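Glutathione S-transferase (Sphingobium chungbukense, PDB 6M1T) probably transfers glutathione to electrophilic compounds in detoxification, as other beta-class bacterial glutathione transferases do. Local coordinates at residues D155-F159 with Y181-A186; P53-L57 with I69-I73. One frame throughout, in Å; residues are numbered along the deposited sequence.

Overall arrangement
The two contacts lie in the two halves of the glutathione transferase architecture. Contact 2 comes first along the chain and closes before contact 1 opens. It seats helix 66-75 against strand 54-56 in the thioredoxin-like N-terminal domain, whereas contact 1 crosses helices 153-162 and 176-186 in the all-helical C-terminal domain. Their centres are about 20 Å apart, on opposite sides of the chain's centre. Even so they touch directly: CG of Tyr157 packs 3.9 Å from CD1 of Leu70, across the domain boundary. Each also contributes to the glutathione pocket, Pro53 from contact 2 and Tyr157 from contact 1, so the site draws on both domains.

Contact 1. Residues D155-F159 with Y181-A186; sequences DIYLF and YCGRIA. With CYS (cysteine), chain D.
The Phe159 ring receives CG2 of Ile185 over one face, a CH-pi contact 3.7 Å from the ring centroid and only 18° off its normal. At the edge of the same ring, close to its plane, the backbone O of Cys182 approaches CE1 at 3.5 Å. CD1 of Ile185, from the next turn of the same helix, lies over one face of the Tyr181 ring, offset toward its rim, and OD1 of Asp155 meets the ring's edge. The bond from Ser152 N to Asp155 OD2 at the start of helix 153-162 is consistent with the N-capping box known in glutathione transferases, and Ile156 touches Phe151 as in the accompanying hydrophobic staple. Contact 1 ties helix 176-186 to this motif.

The tie is a buried hydrogen bond in which Tyr181 OH donates to Asp155 OD1 over 2.6 Å, received by the anti lone pair of OD1, the one turned away from OD2, with carboxylate and ring turned 56° apart. Because OD1 also accepts from Tyr146 N, three donors together hold the carboxylate and fix its rotation. Tyr181 reaches it by extending its ring anti to the backbone N (chi1 174°), while CD2 of Leu158 comes obliquely to CE2 of the ring at 3.7 Å. A phenylalanine in place of Tyr181 would probably keep much of this apolar packing but leave OD1 without its hydroxyl donor and the carboxylate less firmly oriented.

At the far end of the Phe159 ring, CZ meets CB of Ala186 at 4.0 Å, and Val191 of helix 189-198 touches both Phe159 and Ile185. The SG of Cys182 lies oblique to the Phe159 ring, 5.2 Å from its centroid, a sulfur-aromatic contact. That sulfur is itself modified: SG of Cys182 lies 2.1 Å from SG of the bound cysteine, a mixed disulfide.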
loop_
_atom_site.group_PDB
_atom_site.type_symbol
_atom_site.label_atom_id
_atom_site.label_comp_id
_atom_site.label_asym_id
_atom_site.label_seq_id
_atom_site.Cartn_x
_atom_site.Cartn_y
_atom_site.Cartn_z
ATOM N N ASP A 155 -9.273 -1.649 11.017
ATOM C CA ASP A 155 -9.193 -1.191 12.435
ATOM C C ASP A 155 -7.996 -1.909 13.099
ATOM O O ASP A 155 -7.276 -1.320 13.891
ATOM C CB ASP A 155 -10.474 -1.520 13.222
ATOM C CG ASP A 155 -11.734 -0.849 12.677
ATOM O OD1 ASP A 155 -11.782 0.371 12.687
ATOM O OD2 ASP A 155 -12.612 -1.551 12.200
ATOM N N ILE A 156 -7.844 -3.199 12.853
ATOM C CA ILE A 156 -6.730 -3.960 13.485
ATOM C C ILE A 156 -5.399 -3.304 13.079
ATOM O O ILE A 156 -4.549 -3.064 13.904
ATOM C CB ILE A 156 -6.775 -5.439 13.103
ATOM C CG1 ILE A 156 -8.025 -6.155 13.654
ATOM C CG2 ILE A 156 -5.471 -6.061 13.624
ATOM C CD1 ILE A 156 -8.176 -7.588 13.129
ATOM N N TYR A 157 -5.233 -3.031 11.805
ATOM C CA TYR A 157 -3.970 -2.475 11.250
ATOM C C TYR A 157 -3.701 -1.073 11.813
ATOM O O TYR A 157 -2.599 -0.811 12.321
ATOM C CB TYR A 157 -4.130 -2.476 9.749
ATOM C CG TYR A 157 -2.879 -2.332 8.929
ATOM C CD1 TYR A 157 -1.615 -2.651 9.402
ATOM C CD2 TYR A 157 -3.021 -1.987 7.597
ATOM C CE1 TYR A 157 -0.497 -2.536 8.576
ATOM C CE2 TYR A 157 -1.931 -1.904 6.754
ATOM C CZ TYR A 157 -0.671 -2.191 7.237
ATOM O OH TYR A 157 0.392 -2.043 6.377
ATOM N N LEU A 158 -4.735 -0.207 11.837
ATOM C CA LEU A 158 -4.600 1.163 12.380
ATOM C C LEU A 158 -4.246 1.055 13.854
ATOM O O LEU A 158 -3.306 1.745 14.276
ATOM C CB LEU A 158 -5.881 1.978 12.184
ATOM C CG LEU A 158 -5.885 3.377 12.796
ATOM C CD1 LEU A 158 -4.696 4.217 12.297
ATOM C CD2 LEU A 158 -7.222 4.064 12.505
ATOM N N PHE A 159 -4.997 0.226 14.600
ATOM C CA PHE A 159 -4.770 0.046 16.062
ATOM C C PHE A 159 -3.299 -0.260 16.336
ATOM O O PHE A 159 -2.690 0.355 17.182
ATOM C CB PHE A 159 -5.611 -1.109 16.581
ATOM C CG PHE A 159 -5.327 -1.478 18.001
ATOM C CD1 PHE A 159 -5.888 -0.731 19.023
ATOM C CD2 PHE A 159 -4.611 -2.630 18.314
ATOM C CE1 PHE A 159 -5.710 -1.091 20.350
ATOM C CE2 PHE A 159 -4.434 -2.989 19.643
ATOM C CZ PHE A 159 -4.954 -2.203 20.655
ATOM N N TYR A 181 -10.852 5.032 20.667
ATOM C CA TYR A 181 -10.848 4.005 19.599
ATOM C C TYR A 181 -9.938 2.867 20.065
ATOM O O TYR A 181 -10.384 1.717 19.986
ATOM C CB TYR A 181 -10.432 4.662 18.276
ATOM C CG TYR A 181 -10.226 3.769 17.087
ATOM C CD1 TYR A 181 -11.305 3.333 16.350
ATOM C CD2 TYR A 181 -8.946 3.408 16.679
ATOM C CE1 TYR A 181 -11.139 2.544 15.233
ATOM C CE2 TYR A 181 -8.755 2.647 15.541
ATOM C CZ TYR A 181 -9.850 2.204 14.832
ATOM O OH TYR A 181 -9.714 1.464 13.707
ATOM N N CYS A 182 -8.757 3.194 20.578
ATOM C CA CYS A 182 -7.726 2.193 20.983
ATOM C C CYS A 182 -8.221 1.519 22.264
ATOM O O CYS A 182 -8.232 0.277 22.346
ATOM C CB CYS A 182 -6.371 2.827 21.268
ATOM S SG CYS A 182 -5.460 3.286 19.764
ATOM N N GLY A 183 -8.708 2.343 23.190
ATOM C CA GLY A 183 -9.509 1.900 24.350
ATOM C C GLY A 183 -10.494 0.794 24.046
ATOM O O GLY A 183 -10.397 -0.255 24.705
ATOM N N ARG A 184 -11.433 1.012 23.125
ATOM C CA ARG A 184 -12.466 0.008 22.772
ATOM C C ARG A 184 -11.778 -1.223 22.178
ATOM O O ARG A 184 -12.115 -2.348 22.555
ATOM C CB ARG A 184 -13.500 0.592 21.806
ATOM C CG ARG A 184 -14.317 1.730 22.411
ATOM C CD ARG A 184 -15.459 2.213 21.538
ATOM N NE ARG A 184 -15.112 2.499 20.146
ATOM C CZ ARG A 184 -14.648 3.660 19.681
ATOM N NH1 ARG A 184 -14.418 4.673 20.495
ATOM N NH2 ARG A 184 -14.395 3.797 18.392
ATOM N N ILE A 185 -10.836 -1.037 21.254
ATOM C CA ILE A 185 -10.282 -2.214 20.531
ATOM C C ILE A 185 -9.482 -3.092 21.502
ATOM O O ILE A 185 -9.586 -4.295 21.416
ATOM C CB ILE A 185 -9.494 -1.764 19.287
ATOM C CG1 ILE A 185 -10.484 -1.215 18.255
ATOM C CG2 ILE A 185 -8.641 -2.912 18.751
ATOM C CD1 ILE A 185 -9.852 -0.473 17.092
ATOM N N ALA A 186 -8.731 -2.492 22.401
ATOM C CA ALA A 186 -7.842 -3.188 23.345
ATOM C C ALA A 186 -8.656 -4.105 24.280
ATOM O O ALA A 186 -8.062 -5.028 24.831
ATOM C CB ALA A 186 -6.999 -2.182 24.085
HETATM N N CYS D . -2.119 4.361 23.767
HETATM C CA CYS D . -3.307 4.877 23.018
HETATM C C CYS D . -4.600 4.443 23.725
HETATM O O CYS D . -4.659 3.264 24.159
HETATM C CB CYS D . -3.257 4.402 21.568
HETATM S SG CYS D . -4.596 5.021 20.505
#

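Contact 2. Residues P53-L57 with I69-I73; sequences PALTL and ILLYI
The purely aliphatic contacts centre on Ile69. Its CD1 end reaches CG of Pro53 at 3.9 Å and lies against the backbone that follows, at Ala54 and the N of Leu55, while CG2 packs on the Leu55 side chain, 4.1 Å from its CB. Leu55 then extends past Ile69, its CG anti to the backbone N (chi1 -179°), which carries CD2 toward the next turn of the helix, 4.3 Å from CG1 of Ile73.

The aromatic part belongs to Tyr72. CD2 of Leu55 approaches CD2 of its ring at 3.8 Å, the two side chains crossing at about a right angle. Leu57 comes from the opposite direction to Tyr72, and its CD2 closes on CE2 at 3.4 Å, a tight fit that is oblique to the ring. Leu55 in the strand and Leu57 just past it, two positions on, thus both pack against Tyr72.

Across the two segments the contact is apolar; the strand's backbone pairs within the sheet, Ala54 with Phe4, Leu55 with Leu63 and Thr56 with Lys2. Pro53 follows a cis peptide bond, the cis-proline characteristic of the thioredoxin fold, and touches glutathione while its CG packs on Ile69.

The strand and helix segments run 39° apart, and on the same side of the sheet Pro14 of helix 12-21 touches Pro53, Ile69 and Ile73. Strands 2-5 and 62-64 flank strand 54-56, while Tyr92 of the second subunit packs edge-to-face with Tyr72, bringing this helix into the dimer interface.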
loop_
_atom_site.group_PDB
_atom_site.type_symbol
_atom_site.label_atom_id
_atom_site.label_comp_id
_atom_site.label_asym_id
_atom_site.label_seq_id
_atom_site.Cartn_x
_atom_site.Cartn_y
_atom_site.Cartn_z
ATOM N N PRO A 53 5.209 -8.679 8.307
ATOM C CA PRO A 53 4.866 -10.107 8.400
ATOM C C PRO A 53 5.134 -10.909 7.122
ATOM O O PRO A 53 5.139 -10.327 6.048
ATOM C CB PRO A 53 3.340 -10.112 8.611
ATOM C CG PRO A 53 2.894 -8.822 7.920
ATOM C CD PRO A 53 4.019 -7.823 8.110
ATOM N N ALA A 54 5.187 -12.221 7.269
ATOM C CA ALA A 54 5.044 -13.182 6.157
ATOM C C ALA A 54 4.124 -14.291 6.659
ATOM O O ALA A 54 4.182 -14.620 7.867
ATOM C CB ALA A 54 6.372 -13.717 5.733
ATOM N N LEU A 55 3.236 -14.761 5.799
ATOM C CA LEU A 55 2.266 -15.815 6.131
ATOM C C LEU A 55 2.478 -17.021 5.228
ATOM O O LEU A 55 2.286 -16.848 4.017
ATOM C CB LEU A 55 0.856 -15.282 5.959
ATOM C CG LEU A 55 -0.208 -16.316 6.317
ATOM C CD1 LEU A 55 -0.210 -16.582 7.822
ATOM C CD2 LEU A 55 -1.573 -15.818 5.905
ATOM N N THR A 56 2.915 -18.143 5.783
ATOM C CA THR A 56 3.088 -19.416 5.043
ATOM C C THR A 56 1.799 -20.210 5.178
ATOM O O THR A 56 1.378 -20.514 6.314
ATOM C CB THR A 56 4.293 -20.230 5.501
ATOM O OG1 THR A 56 5.432 -19.388 5.403
ATOM C CG2 THR A 56 4.526 -21.463 4.642
ATOM N N LEU A 57 1.176 -20.482 4.046
ATOM C CA LEU A 57 -0.096 -21.228 3.974
ATOM C C LEU A 57 0.209 -22.714 4.173
ATOM O O LEU A 57 1.380 -23.106 4.047
ATOM C CB LEU A 57 -0.756 -20.944 2.625
ATOM C CG LEU A 57 -0.943 -19.469 2.299
ATOM C CD1 LEU A 57 -1.562 -19.300 0.911
ATOM C CD2 LEU A 57 -1.766 -18.769 3.371
ATOM N N ILE A 69 -2.147 -10.070 3.228
ATOM C CA ILE A 69 -2.211 -11.060 4.333
ATOM C C ILE A 69 -3.513 -10.864 5.080
ATOM O O ILE A 69 -4.177 -11.849 5.325
ATOM C CB ILE A 69 -0.971 -10.947 5.246
ATOM C CG1 ILE A 69 0.256 -11.420 4.466
ATOM C CG2 ILE A 69 -1.172 -11.737 6.534
ATOM C CD1 ILE A 69 1.590 -11.141 5.108
ATOM N N LEU A 70 -3.820 -9.628 5.419
ATOM C CA LEU A 70 -4.991 -9.277 6.240
ATOM C C LEU A 70 -6.265 -9.651 5.482
ATOM O O LEU A 70 -7.164 -10.283 6.087
ATOM C CB LEU A 70 -4.920 -7.797 6.593
ATOM C CG LEU A 70 -3.898 -7.437 7.697
ATOM C CD1 LEU A 70 -3.768 -5.932 7.786
ATOM C CD2 LEU A 70 -4.302 -8.043 9.036
ATOM N N LEU A 71 -6.343 -9.316 4.201
ATOM C CA LEU A 71 -7.527 -9.725 3.381
ATOM C C LEU A 71 -7.651 -11.249 3.321
ATOM O O LEU A 71 -8.778 -11.745 3.478
ATOM C CB LEU A 71 -7.430 -9.168 1.961
ATOM C CG LEU A 71 -8.393 -8.060 1.533
ATOM C CD1 LEU A 71 -9.622 -7.882 2.414
ATOM C CD2 LEU A 71 -7.629 -6.751 1.414
ATOM N N TYR A 72 -6.552 -11.966 3.049
ATOM C CA TYR A 72 -6.506 -13.436 3.024
ATOM C C TYR A 72 -7.143 -13.961 4.315
ATOM O O TYR A 72 -8.016 -14.897 4.294
ATOM C CB TYR A 72 -5.080 -13.972 2.841
ATOM C CG TYR A 72 -5.058 -15.469 2.833
ATOM C CD1 TYR A 72 -5.349 -16.185 1.676
ATOM C CD2 TYR A 72 -4.868 -16.179 4.006
ATOM C CE1 TYR A 72 -5.401 -17.570 1.688
ATOM C CE2 TYR A 72 -4.926 -17.555 4.036
ATOM C CZ TYR A 72 -5.165 -18.251 2.869
ATOM O OH TYR A 72 -5.217 -19.603 2.920
ATOM N N ILE A 73 -6.614 -13.499 5.453
ATOM C CA ILE A 73 -7.043 -14.006 6.787
ATOM C C ILE A 73 -8.552 -13.736 6.962
ATOM O O ILE A 73 -9.244 -14.674 7.368
ATOM C CB ILE A 73 -6.236 -13.358 7.928
ATOM C CG1 ILE A 73 -4.790 -13.873 7.898
ATOM C CG2 ILE A 73 -6.924 -13.575 9.272
ATOM C CD1 ILE A 73 -3.805 -12.961 8.587
#